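Local coordinates for protein lysyl oxidase (Pichia pastoris, PDB 1RKY) that probably oxidises primary amines, such as peptidyl lysine and diamines, to aldehydes by means of copper and a topaquinone cofactor, at residues Phe210-Met215 with Lys224-Ile229; Ser508-Lys513 with Lys530-Glu535. All coordinates share one frame; numbering follows the deposited sequence.

Contact 1: Phe210-Met215 with Lys224-Ile229; sequences FFKFDM and KMLEYI. With XE (xenon), chain U.
Two successive amides grip the carbonyl oxygen of Lys212: Leu226 N lies 2.8 Å from Lys212 O and Glu227 N 3.1 Å, both arriving from the same face of the carbonyl plane. This is a classic beta bulge in an antiparallel pair, and it shifts the register by one residue between Lys212 and Phe213. Leu226, the extra residue of the bulge, lies with CG and CD1 against the backbone N and CB of Asp214. The side chains of Lys212 and Glu227 run side by side, with Lys212 CD 3.6 Å from Glu227 OE2; their charged ends do not touch, and a water joins Lys212 NZ to Glu227 OE1. On the face carrying Phe211, Phe213 and Met225, the methionine chain bends at chi2 (72°) and chi3, which brings Met225 SD to 3.8 Å from Phe213 CB. The same sulfur makes an oblique Met-aromatic contact with Phe211, 5.0 Å from its ring centroid. Xenon rests against Lys224-Ile229, 3.6 Å from Tyr228 CE1 and near Met225 O. The hairpin forms part of a five-stranded antiparallel sheet: strand 187-195 flanks Phe210-Met215, strand 233-235 pairs beside Tyr228, and helix 136-150 packs on the face bearing Phe211, Met225 and Tyr228.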
loop_
_atom_site.group_PDB
_atom_site.type_symbol
_atom_site.label_atom_id
_atom_site.label_comp_id
_atom_site.label_asym_id
_atom_site.label_seq_id
_atom_site.Cartn_x
_atom_site.Cartn_y
_atom_site.Cartn_z
ATOM N N PHE A 210 26.094 8.345 -29.799
ATOM C CA PHE A 210 24.752 8.576 -30.352
ATOM C C PHE A 210 24.809 8.905 -31.817
ATOM O O PHE A 210 25.847 9.304 -32.346
ATOM C CB PHE A 210 24.020 9.673 -29.594
ATOM C CG PHE A 210 24.040 9.463 -28.120
ATOM C CD1 PHE A 210 24.961 10.120 -27.334
ATOM C CD2 PHE A 210 23.203 8.514 -27.533
ATOM C CE1 PHE A 210 25.019 9.888 -25.952
ATOM C CE2 PHE A 210 23.266 8.263 -26.148
ATOM C CZ PHE A 210 24.168 8.941 -25.368
ATOM N N PHE A 211 23.679 8.696 -32.461
ATOM C CA PHE A 211 23.497 9.054 -33.852
ATOM C C PHE A 211 22.062 9.408 -34.187
ATOM O O PHE A 211 21.133 9.146 -33.412
ATOM C CB PHE A 211 24.017 7.925 -34.737
ATOM C CG PHE A 211 23.461 6.590 -34.410
ATOM C CD1 PHE A 211 22.256 6.183 -34.938
ATOM C CD2 PHE A 211 24.153 5.721 -33.598
ATOM C CE1 PHE A 211 21.749 4.917 -34.632
ATOM C CE2 PHE A 211 23.642 4.479 -33.301
ATOM C CZ PHE A 211 22.460 4.076 -33.822
ATOM N N LYS A 212 21.888 10.043 -35.337
ATOM C CA LYS A 212 20.586 10.498 -35.825
ATOM C C LYS A 212 20.511 10.188 -37.290
ATOM O O LYS A 212 21.463 10.422 -38.021
ATOM C CB LYS A 212 20.381 11.983 -35.616
ATOM C CG LYS A 212 18.957 12.505 -35.948
ATOM C CD LYS A 212 18.907 14.031 -35.951
ATOM C CE LYS A 212 17.529 14.595 -36.239
ATOM N NZ LYS A 212 17.504 16.090 -36.216
ATOM N N PHE A 213 19.372 9.686 -37.728
ATOM C CA PHE A 213 19.196 9.361 -39.149
ATOM C C PHE A 213 17.831 9.717 -39.668
ATOM O O PHE A 213 16.859 9.829 -38.927
ATOM C CB PHE A 213 19.554 7.898 -39.433
ATOM C CG PHE A 213 18.689 6.858 -38.712
ATOM C CD1 PHE A 213 17.642 6.238 -39.367
ATOM C CD2 PHE A 213 18.985 6.459 -37.400
ATOM C CE1 PHE A 213 16.859 5.276 -38.710
ATOM C CE2 PHE A 213 18.207 5.508 -36.748
ATOM C CZ PHE A 213 17.172 4.900 -37.404
ATOM N N ASP A 214 17.780 9.942 -40.971
ATOM C CA ASP A 214 16.555 10.211 -41.674
ATOM C C ASP A 214 16.156 8.931 -42.351
ATOM O O ASP A 214 16.941 8.368 -43.103
ATOM C CB ASP A 214 16.771 11.320 -42.718
ATOM C CG ASP A 214 15.485 11.715 -43.418
ATOM O OD1 ASP A 214 14.958 10.880 -44.176
ATOM O OD2 ASP A 214 14.925 12.824 -43.265
ATOM N N MET A 215 14.924 8.494 -42.098
ATOM C CA MET A 215 14.362 7.234 -42.586
ATOM C C MET A 215 13.043 7.500 -43.309
ATOM O O MET A 215 12.118 6.668 -43.282
ATOM C CB MET A 215 14.183 6.214 -41.437
ATOM C CG MET A 215 13.356 6.732 -40.284
ATOM S SD MET A 215 12.971 5.396 -39.119
ATOM C CE MET A 215 11.795 4.405 -40.094
ATOM N N LYS A 224 19.385 8.327 -44.846
ATOM C CA LYS A 224 20.702 8.944 -44.665
ATOM C C LYS A 224 21.029 9.155 -43.186
ATOM O O LYS A 224 20.197 9.682 -42.453
ATOM C CB LYS A 224 20.714 10.321 -45.348
ATOM C CG LYS A 224 21.163 10.314 -46.813
ATOM C CD LYS A 224 20.902 11.679 -47.467
ATOM C CE LYS A 224 21.407 11.765 -48.921
ATOM N NZ LYS A 224 21.542 13.200 -49.406
ATOM N N MET A 225 22.238 8.805 -42.774
ATOM C CA MET A 225 22.742 9.231 -41.456
ATOM C C MET A 225 22.951 10.747 -41.411
ATOM O O MET A 225 23.610 11.309 -42.270
ATOM C CB MET A 225 24.020 8.480 -41.097
ATOM C CG MET A 225 24.381 8.529 -39.636
ATOM S SD MET A 225 23.264 7.495 -38.636
ATOM C CE MET A 225 23.747 5.916 -39.038
ATOM N N LEU A 226 22.347 11.410 -40.433
ATOM C CA LEU A 226 22.390 12.856 -40.316
ATOM C C LEU A 226 23.481 13.346 -39.385
ATOM O O LEU A 226 24.129 14.340 -39.676
ATOM C CB LEU A 226 21.068 13.419 -39.807
ATOM C CG LEU A 226 19.859 13.190 -40.696
ATOM C CD1 LEU A 226 18.614 13.608 -39.959
ATOM C CD2 LEU A 226 20.017 13.957 -41.997
ATOM N N GLU A 227 23.641 12.680 -38.247
ATOM C CA GLU A 227 24.553 13.135 -37.202
ATOM C C GLU A 227 25.163 11.986 -36.438
ATOM O O GLU A 227 24.553 10.921 -36.275
ATOM C CB GLU A 227 23.830 14.039 -36.192
ATOM C CG GLU A 227 23.138 15.230 -36.785
ATOM C CD GLU A 227 22.325 16.010 -35.779
ATOM O OE1 GLU A 227 21.996 17.188 -36.057
ATOM O OE2 GLU A 227 22.002 15.454 -34.707
ATOM N N TYR A 228 26.384 12.214 -35.969
ATOM C CA TYR A 228 26.989 11.437 -34.900
ATOM C C TYR A 228 27.146 12.393 -33.750
ATOM O O TYR A 228 27.536 13.545 -33.949
ATOM C CB TYR A 228 28.332 10.861 -35.324
ATOM C CG TYR A 228 28.182 9.809 -36.399
ATOM C CD1 TYR A 228 28.716 9.986 -37.675
ATOM C CD2 TYR A 228 27.488 8.641 -36.142
ATOM C CE1 TYR A 228 28.542 9.020 -38.653
ATOM C CE2 TYR A 228 27.312 7.674 -37.107
ATOM C CZ TYR A 228 27.835 7.866 -38.359
ATOM O OH TYR A 228 27.641 6.871 -39.289
ATOM N N ILE A 229 26.775 11.950 -32.548
ATOM C CA ILE A 229 26.811 12.801 -31.371
ATOM C C ILE A 229 27.627 12.105 -30.298
ATOM O O ILE A 229 27.393 10.951 -29.964
ATOM C CB ILE A 229 25.373 13.130 -30.878
ATOM C CG1 ILE A 229 24.590 13.845 -31.984
ATOM C CG2 ILE A 229 25.429 13.972 -29.602
ATOM C CD1 ILE A 229 23.075 13.795 -31.816
HETATM XE XE XE U . 26.585 11.576 -40.200
HETATM O O HOH W 1 19.496 17.113 -38.059
#

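Contact 2: Ser508-Lys513 with Lys530-Glu535; sequences SQYVMK and KQIARE. Unlike the reference sequence in segment 508-513: Gln509 (reference Lys).
Gln509 and Glu535 form a hydrogen-bonded antiparallel pair, each amide giving its N-H to the other's carbonyl; Glu535 N lies 2.8 Å from Gln509 O. Val511 with Ala533 and Lys513 with Gln531 repeat the arrangement, so six backbone bonds join the strands in unbroken register. CA-H...O contacts alternate with these, Ile532 CA lying 3.2 Å from Val511 O.

Polar side chains meet mainly at one end. Gln509, a lysine in the reference sequence, gives a weak, bent bond from NE2 to Glu535 OE1 (3.0 Å, 129° at the hydrogen), the amide and carboxylate planes lying 67° apart. Glu535 CD also lies 3.6 Å from Val511 CG2.

Apolar packing centres on Tyr510. Arg534 CB sits over the ring face in a CH-pi contact, 4.1 Å from the centroid, while Arg534 CD passes 3.6 Å from Tyr510 OH, a van der Waals approach. With CG anti to the backbone N (chi1 172°) and the chain extended to NE, the arginine crosses the ring obliquely; its NH2 ends in a salt bridge with Glu558. Ile532 CD1 touches Tyr510 CD2 at 3.8 Å. Replacing Tyr510 by an alanine would probably deprive Arg534 CB and Ile532 CD1 of ring support and leave the aliphatic part of the arginine, held then mainly by Glu558, freer to shift.

Strand 553-559 pairs with Ser508-Lys513 on its other edge. Lys530 NZ hydrogen-bonds to the backbone oxygen of Glu343 and Gln531 NE2 to the hydroxyl of Tyr475, both of the second subunit, which also packs on Tyr510 and Met512. This is a long antiparallel hairpin of the enzyme domain running along the dimer interface, consistent with the hairpin arms by which copper amine oxidase subunits embrace each other.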
loop_
_atom_site.group_PDB
_atom_site.type_symbol
_atom_site.label_atom_id
_atom_site.label_comp_id
_atom_site.label_asym_id
_atom_site.label_seq_id
_atom_site.Cartn_x
_atom_site.Cartn_y
_atom_site.Cartn_z
ATOM N N SER A 508 -19.622 11.031 -7.633
ATOM C CA SER A 508 -19.630 12.036 -6.566
ATOM C C SER A 508 -18.344 12.012 -5.750
ATOM O O SER A 508 -17.570 11.038 -5.768
ATOM C CB SER A 508 -20.814 11.794 -5.630
ATOM O OG SER A 508 -20.583 10.629 -4.866
ATOM N N GLN A 509 -18.097 13.099 -5.037
ATOM C CA GLN A 509 -17.012 13.120 -4.076
ATOM C C GLN A 509 -17.540 13.660 -2.769
ATOM O O GLN A 509 -18.386 14.542 -2.753
ATOM C CB GLN A 509 -15.848 13.952 -4.557
ATOM C CG GLN A 509 -16.179 15.358 -4.866
ATOM C CD GLN A 509 -15.001 16.138 -5.356
ATOM O OE1 GLN A 509 -13.873 15.644 -5.344
ATOM N NE2 GLN A 509 -15.251 17.373 -5.776
ATOM N N TYR A 510 -17.079 13.096 -1.677
ATOM C CA TYR A 510 -17.310 13.673 -0.347
ATOM C C TYR A 510 -16.051 14.433 -0.042
ATOM O O TYR A 510 -14.983 13.835 0.150
ATOM C CB TYR A 510 -17.566 12.601 0.691
ATOM C CG TYR A 510 -18.993 12.097 0.693
ATOM C CD1 TYR A 510 -19.374 11.004 -0.073
ATOM C CD2 TYR A 510 -19.988 12.748 1.431
ATOM C CE1 TYR A 510 -20.684 10.560 -0.096
ATOM C CE2 TYR A 510 -21.294 12.295 1.405
ATOM C CZ TYR A 510 -21.639 11.203 0.644
ATOM O OH TYR A 510 -22.951 10.768 0.612
ATOM N N VAL A 511 -16.163 15.749 -0.048
ATOM C CA VAL A 511 -15.064 16.655 0.215
ATOM C C VAL A 511 -14.973 16.855 1.708
ATOM O O VAL A 511 -15.997 17.008 2.371
ATOM C CB VAL A 511 -15.306 18.002 -0.503
ATOM C CG1 VAL A 511 -14.234 19.014 -0.189
ATOM C CG2 VAL A 511 -15.362 17.780 -2.022
ATOM N N MET A 512 -13.757 16.834 2.239
ATOM C CA MET A 512 -13.529 17.004 3.669
ATOM C C MET A 512 -12.823 18.305 3.899
ATOM O O MET A 512 -11.844 18.585 3.226
ATOM C CB MET A 512 -12.651 15.856 4.203
ATOM C CG MET A 512 -13.245 14.493 3.948
ATOM S SD MET A 512 -12.007 13.229 4.284
ATOM C CE MET A 512 -12.952 11.800 4.025
ATOM N N LYS A 513 -13.303 19.109 4.846
ATOM C CA LYS A 513 -12.679 20.401 5.125
ATOM C C LYS A 513 -12.762 20.777 6.587
ATOM O O LYS A 513 -13.693 20.376 7.270
ATOM C CB LYS A 513 -13.342 21.524 4.316
ATOM C CG LYS A 513 -14.838 21.634 4.473
ATOM C CD LYS A 513 -15.388 22.888 3.772
ATOM C CE LYS A 513 -16.901 23.089 4.003
ATOM N NZ LYS A 513 -17.318 24.534 3.942
ATOM N N LYS A 530 -14.529 19.847 11.584
ATOM C CA LYS A 530 -14.445 19.363 10.206
ATOM C C LYS A 530 -15.782 18.842 9.739
ATOM O O LYS A 530 -16.536 18.316 10.534
ATOM C CB LYS A 530 -13.352 18.281 10.091
ATOM C CG LYS A 530 -13.516 17.105 11.001
ATOM C CD LYS A 530 -12.330 16.110 10.813
ATOM C CE LYS A 530 -12.302 15.090 11.905
ATOM N NZ LYS A 530 -11.795 15.686 13.180
ATOM N N GLN A 531 -16.029 18.984 8.445
ATOM C CA GLN A 531 -17.245 18.568 7.816
ATOM C C GLN A 531 -16.993 17.866 6.513
ATOM O O GLN A 531 -15.940 18.001 5.911
ATOM C CB GLN A 531 -18.116 19.794 7.536
ATOM C CG GLN A 531 -18.630 20.455 8.785
ATOM C CD GLN A 531 -19.539 21.645 8.457
ATOM O OE1 GLN A 531 -19.698 21.998 7.300
ATOM N NE2 GLN A 531 -20.095 22.266 9.474
ATOM N N ILE A 532 -17.978 17.086 6.107
ATOM C CA ILE A 532 -18.081 16.583 4.753
ATOM C C ILE A 532 -19.120 17.343 3.943
ATOM O O ILE A 532 -20.052 17.908 4.505
ATOM C CB ILE A 532 -18.451 15.080 4.755
ATOM C CG1 ILE A 532 -19.740 14.797 5.551
ATOM C CG2 ILE A 532 -17.286 14.251 5.284
ATOM C CD1 ILE A 532 -20.432 13.490 5.172
ATOM N N ALA A 533 -18.932 17.349 2.619
ATOM C CA ALA A 533 -19.880 17.909 1.647
ATOM C C ALA A 533 -19.859 16.990 0.432
ATOM O O ALA A 533 -18.790 16.772 -0.134
ATOM C CB ALA A 533 -19.463 19.311 1.224
ATOM N N ARG A 534 -21.018 16.485 0.032
ATOM C CA ARG A 534 -21.136 15.687 -1.184
ATOM C C ARG A 534 -21.262 16.591 -2.396
ATOM O O ARG A 534 -22.155 17.461 -2.474
ATOM C CB ARG A 534 -22.337 14.741 -1.096
ATOM C CG ARG A 534 -22.668 14.008 -2.384
ATOM C CD ARG A 534 -23.679 12.917 -2.160
ATOM N NE ARG A 534 -24.174 12.288 -3.383
ATOM C CZ ARG A 534 -25.102 12.809 -4.191
ATOM N NH1 ARG A 534 -25.609 14.003 -3.965
ATOM N NH2 ARG A 534 -25.507 12.135 -5.258
ATOM N N GLU A 535 -20.388 16.374 -3.367
ATOM C CA GLU A 535 -20.425 17.129 -4.583
ATOM C C GLU A 535 -20.505 16.177 -5.757
ATOM O O GLU A 535 -19.730 15.238 -5.848
ATOM C CB GLU A 535 -19.179 17.992 -4.724
ATOM C CG GLU A 535 -18.968 18.979 -3.590
ATOM C CD GLU A 535 -17.748 19.870 -3.814
ATOM O OE1 GLU A 535 -17.000 19.633 -4.790
ATOM O OE2 GLU A 535 -17.532 20.808 -3.015
#

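How the contacts relate
Both contacts join neighbouring strands of antiparallel hairpins, peripheral and partly buried, but they share no element and their centres are 56 Å apart. Contact 2, in the enzyme domain, has three exposed residues (Lys513, Arg534 and Glu535) against one, Lys224, in contact 1. Contact 1 has a bulge and buries its aromatic and sulfur-bearing face under a helix of its own chain, with a water-bridged lysine and glutamate on the opposite face. Contact 2 keeps its register throughout, and its face with Tyr510 and Met512 is covered partly by the second subunit. Trp521, in the turn of the contact 2 hairpin, packs on Ile229 of contact 1 in the other subunit, so the dimer joins what one chain keeps apart.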